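PDB 2BKL: prolyl endopeptidase, which probably cleaves oligopeptides on the carboxyl side of proline, and also of alanine, as a serine peptidase of the prolyl oligopeptidase family. Local coordinates for residues Gly124-Ala136 with Ala171-Tyr183. Residues are numbered along the deposited sequence; the frame is centred on the assembly and turned at random.
Sequences GTWAVSWDGKKVA and ATPKWTPDSKGFY. With SO4 (sulfate ion), chain F.
This is a contact between consecutive blades of the N-terminal beta-propeller, with Trp-175 of the hairpin 171-183 pressed onto the hairpin 124-136, an instance of sheets joined by side chains rather than by strand pairing. Ser-129 CA stands 3.6 Å from the centroid of the five-membered ring of Trp-175 and almost on its normal, a CH-pi contact. Over the opposite face of the indole lies Phe-182 CD2 from the same hairpin as Trp-175, offset toward the rim. CG set anti to the carbonyl carbon (chi1 -68°) carries the indole out toward the hairpin 124-136, where NE1 donates to Ala-127 O at 2.9 Å from above the carbonyl plane. Ala-136 N, the strand partner within 124-136, donates to the same oxygen from the opposite face of its plane, so two donors grip it. A second indole bond runs the other way: Trp-130 NE1 donates to Trp-175 O at 3.0 Å, the acceptor lying in the indole plane, and Arg-236 adds a cation-pi partner. Ala-136 CB fills the corner between Pro-173 CG (3.9 Å), Trp-175 CZ2 and Phe-182 CE2. At the turns, Asp-131 N bonds to Ser-179 OG (3.1 Å). A leucine in place of Trp-175 has no N-H to offer, and would probably leave Ala-127 O with only its strand partner and open a gap between Ser-129 and Phe-182. The blades are thus joined by apolar contact and by hydrogen bonds from two indoles to main-chain carbonyls, with no salt bridge between the hairpins.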
ATOM      1  N   GLY A 124      -2.727  14.584   3.080  1.00  7.83           N
ATOM      2  CA  GLY A 124      -2.298  13.311   3.615  1.00  8.77           C
ATOM      3  C   GLY A 124      -3.155  12.874   4.794  1.00  7.65           C
ATOM      4  O   GLY A 124      -4.388  12.960   4.772  1.00  9.35           O
ATOM      5  N   THR A 125      -2.516  12.374   5.837  1.00  8.74           N
ATOM      6  CA  THR A 125      -3.207  11.991   7.052  1.00  8.60           C
ATOM      7  C   THR A 125      -3.951  13.173   7.701  1.00  7.75           C
ATOM      8  O   THR A 125      -3.496  14.322   7.616  1.00  7.93           O
ATOM      9  CB  THR A 125      -2.187  11.427   8.062  1.00 12.51           C
ATOM     10  OG1 THR A 125      -2.872  10.691   9.084  1.00 17.39           O
ATOM     11  CG2 THR A 125      -1.464  12.540   8.807  1.00 15.22           C
ATOM     12  N   TRP A 126      -5.068  12.916   8.340  1.00  6.38           N
ATOM     13  CA  TRP A 126      -5.726  13.898   9.162  1.00  6.77           C
ATOM     14  C   TRP A 126      -6.253  13.248  10.436  1.00  8.04           C
ATOM     15  O   TRP A 126      -6.628  12.070  10.430  1.00 10.58           O
ATOM     16  CB  TRP A 126      -6.828  14.643   8.393  1.00  7.80           C
ATOM     17  CG  TRP A 126      -7.822  13.762   7.716  1.00  8.36           C
ATOM     18  CD1 TRP A 126      -7.719  13.230   6.453  1.00  9.16           C
ATOM     19  CD2 TRP A 126      -9.105  13.348   8.218  1.00  8.53           C
ATOM     20  NE1 TRP A 126      -8.836  12.489   6.162  1.00 10.73           N
ATOM     21  CE2 TRP A 126      -9.702  12.546   7.222  1.00  9.19           C
ATOM     22  CE3 TRP A 126      -9.809  13.573   9.402  1.00  8.50           C
ATOM     23  CZ2 TRP A 126     -10.967  11.962   7.384  1.00  9.76           C
ATOM     24  CZ3 TRP A 126     -11.058  12.973   9.558  1.00  9.60           C
ATOM     25  CH2 TRP A 126     -11.616  12.190   8.554  1.00  9.91           C
ATOM     26  N   ALA A 127      -6.296  14.001  11.534  1.00  5.98           N
ATOM     27  CA  ALA A 127      -6.694  13.504  12.842  1.00  6.32           C
ATOM     28  C   ALA A 127      -7.460  14.608  13.527  1.00  6.96           C
ATOM     29  O   ALA A 127      -6.936  15.716  13.717  1.00  6.92           O
ATOM     30  CB  ALA A 127      -5.478  13.102  13.681  1.00  7.93           C
ATOM     31  N   VAL A 128      -8.695  14.329  13.905  1.00  6.94           N
ATOM     32  CA  VAL A 128      -9.555  15.288  14.560  1.00  7.55           C
ATOM     33  C   VAL A 128      -9.323  15.232  16.065  1.00  7.65           C
ATOM     34  O   VAL A 128      -9.232  14.146  16.669  1.00  8.18           O
ATOM     35  CB  VAL A 128     -11.038  14.980  14.264  1.00  8.07           C
ATOM     36  CG1 VAL A 128     -11.939  16.113  14.782  1.00  8.98           C
ATOM     37  CG2 VAL A 128     -11.246  14.734  12.777  1.00 10.54           C
ATOM     38  N   SER A 129      -9.286  16.381  16.717  1.00  6.98           N
ATOM     39  CA  SER A 129      -9.164  16.447  18.173  1.00  6.96           C
ATOM     40  C   SER A 129     -10.441  15.889  18.817  1.00  6.91           C
ATOM     41  O   SER A 129     -11.505  15.842  18.212  1.00  7.26           O
ATOM     42  CB  SER A 129      -8.885  17.880  18.620  1.00  6.99           C
ATOM     43  OG  SER A 129      -9.988  18.727  18.334  1.00  8.08           O
ATOM     44  N   TRP A 130     -10.308  15.427  20.060  1.00  7.67           N
ATOM     45  CA  TRP A 130     -11.408  14.764  20.748  1.00  8.16           C
ATOM     46  C   TRP A 130     -12.589  15.689  20.988  1.00  8.90           C
ATOM     47  O   TRP A 130     -13.715  15.209  21.050  1.00 10.71           O
ATOM     48  CB  TRP A 130     -10.932  14.091  22.056  1.00 10.65           C
ATOM     49  CG  TRP A 130      -9.970  13.008  21.727  1.00 10.25           C
ATOM     50  CD1 TRP A 130      -8.608  13.048  21.853  1.00 11.46           C
ATOM     51  CD2 TRP A 130     -10.263  11.778  21.063  1.00 12.03           C
ATOM     52  NE1 TRP A 130      -8.051  11.904  21.345  1.00 12.97           N
ATOM     53  CE2 TRP A 130      -9.038  11.107  20.838  1.00 12.45           C
ATOM     54  CE3 TRP A 130     -11.444  11.164  20.621  1.00 12.99           C
ATOM     55  CZ2 TRP A 130      -8.958   9.847  20.216  1.00 15.41           C
ATOM     56  CZ3 TRP A 130     -11.364   9.929  20.004  1.00 13.19           C
ATOM     57  CH2 TRP A 130     -10.135   9.282  19.798  1.00 14.67           C
ATOM     58  N   ASP A 131     -12.344  16.997  21.080  1.00  6.84           N
ATOM     59  CA  ASP A 131     -13.415  17.972  21.245  1.00  8.99           C
ATOM     60  C   ASP A 131     -14.097  18.388  19.935  1.00  7.47           C
ATOM     61  O   ASP A 131     -15.062  19.168  19.946  1.00  9.16           O
ATOM     62  CB  ASP A 131     -12.947  19.195  22.054  1.00 10.02           C
ATOM     63  CG  ASP A 131     -11.921  20.039  21.359  1.00 10.47           C
ATOM     64  OD1 ASP A 131     -11.543  19.709  20.213  1.00 10.70           O
ATOM     65  OD2 ASP A 131     -11.420  21.059  21.902  1.00 14.77           O
ATOM     66  N   GLY A 132     -13.593  17.883  18.815  1.00  6.91           N
ATOM     67  CA  GLY A 132     -14.141  18.194  17.496  1.00  7.18           C
ATOM     68  C   GLY A 132     -13.867  19.614  17.047  1.00  8.00           C
ATOM     69  O   GLY A 132     -14.482  20.049  16.070  1.00  7.13           O
ATOM     70  N   LYS A 133     -12.925  20.296  17.695  1.00  8.12           N
ATOM     71  CA  LYS A 133     -12.668  21.720  17.396  1.00  7.85           C
ATOM     72  C   LYS A 133     -11.444  21.966  16.502  1.00  7.44           C
ATOM     73  O   LYS A 133     -11.311  23.078  15.969  1.00  7.02           O
ATOM     74  CB  LYS A 133     -12.493  22.537  18.661  1.00  9.58           C
ATOM     75  CG  LYS A 133     -13.613  22.401  19.686  1.00 13.66           C
ATOM     76  CD  LYS A 133     -14.908  22.981  19.264  1.00 15.48           C
ATOM     77  CE  LYS A 133     -15.888  22.980  20.481  1.00 15.87           C
ATOM     78  NZ  LYS A 133     -17.297  23.046  20.080  1.00 19.91           N
ATOM     79  N   LYS A 134     -10.555  20.991  16.367  1.00  6.48           N
ATOM     80  CA  LYS A 134      -9.304  21.142  15.623  1.00  6.51           C
ATOM     81  C   LYS A 134      -9.061  19.906  14.769  1.00  7.16           C
ATOM     82  O   LYS A 134      -9.454  18.786  15.132  1.00  7.53           O
ATOM     83  CB  LYS A 134      -8.090  21.285  16.573  1.00  8.55           C
ATOM     84  CG  LYS A 134      -8.180  22.372  17.618  1.00  9.29           C
ATOM     85  CD  LYS A 134      -8.176  23.777  17.048  1.00  9.80           C
ATOM     86  CE  LYS A 134      -8.125  24.816  18.169  1.00 10.75           C
ATOM     87  NZ  LYS A 134      -8.142  26.181  17.622  1.00 12.55           N
ATOM     88  N   VAL A 135      -8.406  20.084  13.624  1.00  6.61           N
ATOM     89  CA  VAL A 135      -7.940  18.950  12.825  1.00  6.13           C
ATOM     90  C   VAL A 135      -6.481  19.184  12.535  1.00  6.37           C
ATOM     91  O   VAL A 135      -6.112  20.247  11.994  1.00  7.39           O
ATOM     92  CB  VAL A 135      -8.752  18.752  11.518  1.00  6.32           C
ATOM     93  CG1 VAL A 135      -8.215  17.586  10.684  1.00  8.46           C
ATOM     94  CG2 VAL A 135     -10.216  18.519  11.855  1.00  7.31           C
ATOM     95  N   ALA A 136      -5.649  18.212  12.864  1.00  6.35           N
ATOM     96  CA  ALA A 136      -4.248  18.190  12.476  1.00  7.20           C
ATOM     97  C   ALA A 136      -4.140  17.374  11.196  1.00  7.32           C
ATOM     98  O   ALA A 136      -4.728  16.303  11.092  1.00  8.62           O
ATOM     99  CB  ALA A 136      -3.423  17.567  13.581  1.00  6.82           C
ATOM    100  N   ALA A 171       4.262  10.895  10.461  1.00  7.87           N
ATOM    101  CA  ALA A 171       3.358  11.267  11.565  1.00  8.54           C
ATOM    102  C   ALA A 171       1.916  10.846  11.342  1.00  8.87           C
ATOM    103  O   ALA A 171       1.352  11.031  10.257  1.00  9.56           O
ATOM    104  CB  ALA A 171       3.383  12.774  11.830  1.00  8.53           C
ATOM    105  N   THR A 172       1.320  10.320  12.405  1.00  9.43           N
ATOM    106  CA  THR A 172      -0.133  10.208  12.528  1.00 10.40           C
ATOM    107  C   THR A 172      -0.462  10.825  13.889  1.00 10.65           C
ATOM    108  O   THR A 172      -0.225  10.175  14.920  1.00 12.21           O
ATOM    109  CB  THR A 172      -0.605   8.762  12.437  1.00 12.13           C
ATOM    110  OG1 THR A 172       0.209   7.917  13.256  1.00 16.07           O
ATOM    111  CG2 THR A 172      -0.408   8.195  11.075  1.00 12.44           C
ATOM    112  N   PRO A 173      -0.957  12.066  13.938  1.00  8.53           N
ATOM    113  CA  PRO A 173      -1.136  12.718  15.235  1.00  9.17           C
ATOM    114  C   PRO A 173      -2.077  11.965  16.176  1.00  9.44           C
ATOM    115  O   PRO A 173      -3.184  11.528  15.794  1.00  9.21           O
ATOM    116  CB  PRO A 173      -1.713  14.089  14.870  1.00  9.14           C
ATOM    117  CG  PRO A 173      -1.184  14.327  13.466  1.00 10.93           C
ATOM    118  CD  PRO A 173      -1.291  12.979  12.823  1.00  9.84           C
ATOM    119  N   LYS A 174      -1.604  11.792  17.410  1.00  8.52           N
ATOM    120  CA  LYS A 174      -2.392  11.231  18.510  1.00  7.51           C
ATOM    121  C   LYS A 174      -2.715  12.351  19.492  1.00  7.62           C
ATOM    122  O   LYS A 174      -1.883  12.712  20.311  1.00  6.76           O
ATOM    123  CB  LYS A 174      -1.628  10.142  19.257  1.00  9.29           C
ATOM    124  CG  LYS A 174      -1.769   8.697  18.771  1.00 12.83           C
ATOM    125  CD  LYS A 174      -1.176   8.451  17.419  1.00 10.45           C
ATOM    126  CE  LYS A 174       0.325   8.640  17.364  1.00 12.81           C
ATOM    127  NZ  LYS A 174       0.913   8.115  16.060  1.00 11.44           N
ATOM    128  N   TRP A 175      -3.920  12.894  19.395  1.00  7.76           N
ATOM    129  CA  TRP A 175      -4.393  13.932  20.299  1.00  7.59           C
ATOM    130  C   TRP A 175      -4.586  13.418  21.718  1.00  7.19           C
ATOM    131  O   TRP A 175      -5.117  12.320  21.922  1.00  7.83           O
ATOM    132  CB  TRP A 175      -5.700  14.492  19.810  1.00  8.03           C
ATOM    133  CG  TRP A 175      -5.662  15.277  18.567  1.00  5.86           C
ATOM    134  CD1 TRP A 175      -5.911  14.842  17.302  1.00  6.19           C
ATOM    135  CD2 TRP A 175      -5.453  16.691  18.475  1.00  6.33           C
ATOM    136  NE1 TRP A 175      -5.828  15.894  16.427  1.00  7.81           N
ATOM    137  CE2 TRP A 175      -5.566  17.044  17.126  1.00  7.21           C
ATOM    138  CE3 TRP A 175      -5.177  17.700  19.411  1.00  7.92           C
ATOM    139  CZ2 TRP A 175      -5.409  18.362  16.680  1.00  7.27           C
ATOM    140  CZ3 TRP A 175      -5.023  18.991  18.977  1.00  7.46           C
ATOM    141  CH2 TRP A 175      -5.152  19.314  17.619  1.00  8.84           C
ATOM    142  N   THR A 176      -4.145  14.185  22.698  1.00  7.18           N
ATOM    143  CA  THR A 176      -4.495  13.875  24.083  1.00  8.12           C
ATOM    144  C   THR A 176      -5.959  14.198  24.357  1.00  7.94           C
ATOM    145  O   THR A 176      -6.546  14.998  23.654  1.00  7.93           O
ATOM    146  CB  THR A 176      -3.576  14.601  25.068  1.00  9.76           C
ATOM    147  OG1 THR A 176      -3.337  15.943  24.635  1.00  8.06           O
ATOM    148  CG2 THR A 176      -2.186  13.945  25.068  1.00  9.04           C
ATOM    149  N   PRO A 177      -6.562  13.553  25.353  1.00  8.05           N
ATOM    150  CA  PRO A 177      -7.988  13.780  25.666  1.00  8.86           C
ATOM    151  C   PRO A 177      -8.372  15.248  25.920  1.00  9.20           C
ATOM    152  O   PRO A 177      -9.542  15.597  25.686  1.00 11.10           O
ATOM    153  CB  PRO A 177      -8.214  12.932  26.912  1.00 10.49           C
ATOM    154  CG  PRO A 177      -7.102  12.003  27.033  1.00 11.29           C
ATOM    155  CD  PRO A 177      -5.971  12.498  26.194  1.00  9.04           C
ATOM    156  N   ASP A 178      -7.438  16.088  26.365  1.00  8.34           N
ATOM    157  CA  ASP A 178      -7.710  17.513  26.590  1.00  9.61           C
ATOM    158  C   ASP A 178      -7.722  18.364  25.329  1.00  9.63           C
ATOM    159  O   ASP A 178      -8.005  19.557  25.395  1.00 10.35           O
ATOM    160  CB  ASP A 178      -6.718  18.095  27.600  1.00 10.06           C
ATOM    161  CG  ASP A 178      -5.249  17.990  27.152  1.00 12.67           C
ATOM    162  OD1 ASP A 178      -4.975  17.631  25.980  1.00  9.85           O
ATOM    163  OD2 ASP A 178      -4.304  18.277  27.941  1.00 15.20           O
ATOM    164  N   SER A 179      -7.414  17.741  24.195  1.00  8.65           N
ATOM    165  CA  SER A 179      -7.361  18.411  22.889  1.00 10.16           C
ATOM    166  C   SER A 179      -6.360  19.571  22.867  1.00  9.16           C
ATOM    167  O   SER A 179      -6.448  20.444  21.984  1.00 11.99           O
ATOM    168  CB  SER A 179      -8.748  18.920  22.451  1.00  9.72           C
ATOM    169  OG  SER A 179      -9.630  17.838  22.305  1.00 11.85           O
ATOM    170  N   LYS A 180      -5.395  19.549  23.775  1.00  9.41           N
ATOM    171  CA  LYS A 180      -4.435  20.643  23.890  1.00  9.31           C
ATOM    172  C   LYS A 180      -3.162  20.428  23.069  1.00  9.05           C
ATOM    173  O   LYS A 180      -2.357  21.360  22.920  1.00  9.80           O
ATOM    174  CB  LYS A 180      -4.077  20.876  25.361  1.00 12.31           C
ATOM    175  CG  LYS A 180      -5.252  21.449  26.160  1.00 15.41           C
ATOM    176  CD  LYS A 180      -4.833  22.201  27.405  1.00 20.79           C
ATOM    177  CE  LYS A 180      -6.025  22.846  28.122  1.00 21.67           C
ATOM    178  NZ  LYS A 180      -6.840  23.705  27.202  1.00 24.50           N
ATOM    179  N   GLY A 181      -3.003  19.244  22.489  1.00  7.41           N
ATOM    180  CA  GLY A 181      -1.835  18.947  21.679  1.00  8.51           C
ATOM    181  C   GLY A 181      -1.837  17.481  21.292  1.00  6.73           C
ATOM    182  O   GLY A 181      -2.806  16.724  21.559  1.00  6.93           O
ATOM    183  N   PHE A 182      -0.796  17.052  20.601  1.00  7.20           N
ATOM    184  CA  PHE A 182      -0.750  15.698  20.083  1.00  6.56           C
ATOM    185  C   PHE A 182       0.679  15.140  20.070  1.00  7.51           C
ATOM    186  O   PHE A 182       1.672  15.882  19.943  1.00  6.65           O
ATOM    187  CB  PHE A 182      -1.351  15.639  18.689  1.00  7.33           C
ATOM    188  CG  PHE A 182      -0.782  16.641  17.721  1.00  6.30           C
ATOM    189  CD1 PHE A 182       0.436  16.385  17.054  1.00  7.06           C
ATOM    190  CD2 PHE A 182      -1.482  17.801  17.409  1.00  6.37           C
ATOM    191  CE1 PHE A 182       0.939  17.323  16.145  1.00  8.74           C
ATOM    192  CE2 PHE A 182      -0.966  18.731  16.484  1.00  7.52           C
ATOM    193  CZ  PHE A 182       0.219  18.474  15.860  1.00  8.99           C
ATOM    194  N   TYR A 183       0.775  13.829  20.250  1.00  6.79           N
ATOM    195  CA  TYR A 183       2.006  13.071  20.007  1.00  7.71           C
ATOM    196  C   TYR A 183       2.158  12.806  18.528  1.00  7.96           C
ATOM    197  O   TYR A 183       1.181  12.577  17.825  1.00  7.35           O
ATOM    198  CB  TYR A 183       1.947  11.730  20.735  1.00  7.32           C
ATOM    199  CG  TYR A 183       1.964  11.838  22.245  1.00  7.30           C
ATOM    200  CD1 TYR A 183       3.165  11.906  22.965  1.00  7.76           C
ATOM    201  CD2 TYR A 183       0.781  11.825  22.978  1.00  7.45           C
ATOM    202  CE1 TYR A 183       3.180  11.985  24.309  1.00  9.85           C
ATOM    203  CE2 TYR A 183       0.798  11.939  24.346  1.00  8.39           C
ATOM    204  CZ  TYR A 183       2.000  11.999  25.006  1.00  9.13           C
ATOM    205  OH  TYR A 183       2.061  12.089  26.377  1.00  9.32           O
TER
HETATM  206  S   SO4 F1680      -4.784  14.593  29.219  1.00 26.22           S
HETATM  207  O1  SO4 F1680      -3.667  15.444  29.628  1.00 29.88           O
HETATM  208  O2  SO4 F1680      -5.243  15.145  27.969  1.00 25.75           O
HETATM  209  O3  SO4 F1680      -4.332  13.200  29.197  1.00 28.64           O
HETATM  210  O4  SO4 F1680      -5.891  14.692  30.187  1.00 31.60           O